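Local coordinates for translation initiation inhibitor (Streptococcus pyogenes, PDB 2EWC), which is of unknown function but belongs to the highly conserved YjgF family and may inhibit translation initiation, at the interface of chains A and B. Coordinates in Å, arbitrary orientation; residue numbers count along the deposited sequence, not the author numbering. Chains: chain A/B, conserved hypothetical protein.

The interface of chains A and B. Residues chain A 6, 9, 14-16, 19; chain B 91-93.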
loop_
_atom_site.group_PDB
_atom_site.type_symbol
_atom_site.label_atom_id
_atom_site.label_comp_id
_atom_site.label_asym_id
_atom_site.label_seq_id
_atom_site.Cartn_x
_atom_site.Cartn_y
_atom_site.Cartn_z
ATOM N N ARG A 6 2.081 -26.486 19.700
ATOM C CA ARG A 6 1.238 -25.349 19.387
ATOM C C ARG A 6 2.095 -24.130 19.008
ATOM O O ARG A 6 3.014 -23.736 19.743
ATOM C CB ARG A 6 0.323 -25.057 20.577
ATOM C CG ARG A 6 -0.701 -26.195 20.836
ATOM C CD ARG A 6 -1.423 -26.028 22.156
ATOM N NE ARG A 6 -2.606 -26.903 22.254
ATOM C CZ ARG A 6 -2.638 -28.082 22.888
ATOM N NH1 ARG A 6 -1.544 -28.571 23.477
ATOM N NH2 ARG A 6 -3.775 -28.787 22.932
ATOM N N VAL A 9 0.344 -18.934 18.788
ATOM C CA VAL A 9 -0.767 -18.863 19.724
ATOM C C VAL A 9 -1.276 -17.427 19.901
ATOM O O VAL A 9 -0.493 -16.463 20.000
ATOM C CB VAL A 9 -0.405 -19.479 21.111
ATOM C CG1 VAL A 9 -1.587 -19.378 22.075
ATOM C CG2 VAL A 9 -0.001 -20.929 20.964
ATOM N N GLY A 14 -8.001 -16.900 22.372
ATOM C CA GLY A 14 -8.061 -18.293 22.815
ATOM C C GLY A 14 -7.963 -19.298 21.670
ATOM O O GLY A 14 -8.741 -20.246 21.605
ATOM N N HIS A 15 -7.020 -19.092 20.751
ATOM C CA HIS A 15 -6.782 -20.073 19.674
ATOM C C HIS A 15 -5.294 -20.245 19.353
ATOM O O HIS A 15 -4.464 -19.434 19.772
ATOM C CB HIS A 15 -7.612 -19.761 18.402
ATOM C CG HIS A 15 -7.247 -18.479 17.708
ATOM N ND1 HIS A 15 -5.963 -18.188 17.293
ATOM C CD2 HIS A 15 -8.011 -17.437 17.301
ATOM C CE1 HIS A 15 -5.945 -17.005 16.696
ATOM N NE2 HIS A 15 -7.174 -16.529 16.686
ATOM N N THR A 16 -4.971 -21.305 18.613
ATOM C CA THR A 16 -3.603 -21.594 18.178
ATOM C C THR A 16 -3.555 -21.563 16.668
ATOM O O THR A 16 -4.311 -22.295 16.014
ATOM C CB THR A 16 -3.170 -22.997 18.645
ATOM O OG1 THR A 16 -3.232 -23.053 20.070
ATOM C CG2 THR A 16 -1.738 -23.330 18.202
ATOM N N VAL A 19 -1.408 -26.089 14.965
ATOM C CA VAL A 19 -1.284 -27.227 15.872
ATOM C C VAL A 19 -0.633 -28.395 15.131
ATOM O O VAL A 19 -1.206 -28.926 14.160
ATOM C CB VAL A 19 -2.673 -27.672 16.450
ATOM C CG1 VAL A 19 -2.509 -28.882 17.371
ATOM C CG2 VAL A 19 -3.354 -26.539 17.218
ATOM N N TYR B 91 -5.030 -24.183 23.577
ATOM C CA TYR B 91 -6.147 -23.983 22.636
ATOM C C TYR B 91 -5.951 -24.719 21.320
ATOM O O TYR B 91 -4.827 -24.855 20.860
ATOM C CB TYR B 91 -6.371 -22.485 22.360
ATOM C CG TYR B 91 -6.359 -21.628 23.621
ATOM C CD1 TYR B 91 -7.345 -21.784 24.597
ATOM C CD2 TYR B 91 -5.343 -20.695 23.847
ATOM C CE1 TYR B 91 -7.332 -21.033 25.763
ATOM C CE2 TYR B 91 -5.322 -19.921 25.020
ATOM C CZ TYR B 91 -6.327 -20.099 25.963
ATOM O OH TYR B 91 -6.324 -19.366 27.119
ATOM N N PRO B 92 -7.053 -25.216 20.718
ATOM C CA PRO B 92 -7.011 -25.774 19.364
ATOM C C PRO B 92 -7.021 -24.706 18.254
ATOM O O PRO B 92 -7.349 -23.529 18.506
ATOM C CB PRO B 92 -8.285 -26.599 19.295
ATOM C CG PRO B 92 -9.236 -25.866 20.173
ATOM C CD PRO B 92 -8.399 -25.329 21.310
ATOM N N ALA B 93 -6.619 -25.114 17.047
ATOM C CA ALA B 93 -6.920 -24.334 15.843
ATOM C C ALA B 93 -8.438 -24.338 15.723
ATOM O O ALA B 93 -9.080 -25.327 16.087
ATOM C CB ALA B 93 -6.308 -24.969 14.637
HETATM O O HOH W 1 -9.647 -22.277 19.767
HETATM O O HOH W 2 -2.520 -22.696 22.913
#
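The phenol ring of B:Tyr91 lies flat against the backbone of A:Gly14, whose CA sits over the middle of one ring face, 3.7 Å from the centroid, in a CH-pi contact. The absence of a side chain on A:Gly14 probably helps the ring to lie this close to the main chain. CG of B:Tyr91 is anti to its own carbonyl carbon (chi1 -46°), which places the ring against A:Gly14; separately, the backbone carbonyl points to A:Thr16. The root of the ring packs against the next residue too, B:Tyr91 CB meeting A:His15 CA at 3.6 Å.

Roughly at right angles to the ring contact, as seen from B:Tyr91 CA, the hydroxyl OG1 of A:Thr16 donates to B:Tyr91 O over a short 2.5 Å, approaching from above the carbonyl plane, 45° out of it. OG1 is anti to the threonine carbonyl carbon (chi1 -60°) and beside the backbone N, which turns both donors of A:Thr16 toward chain B. The guanidinium of A:Arg6, at the end of an extended chain, brings NE edge-on to the same carbonyl oxygen for a weak hydrogen bond of 3.3 Å.

One residue on, the amide N of A:Thr16 donates to B:Pro92 O at 3.3 Å, so the threonine uses backbone and side chain on consecutive carbonyls. Two waters extend the pairing: water 1 joins A:Gly14 O to B:Pro92 O, and water 2 links A:Thr16 OG1 to the amide N of B:Tyr91, 3.0 Å from each. At the far end the methyl CG2 of A:Val19 rests 3.6 Å from B:Ala93 N.

The patch is part of a larger interface between two copies of one protein. YjgF-family proteins typically form trimers, and this contact, not an exact two-fold, may belong to one, though the structure alone does not show it. Chain A supplies its N-terminal strands, chiefly strand 15-16 and the loop before it; chain B supplies the loop running into strand 93-98.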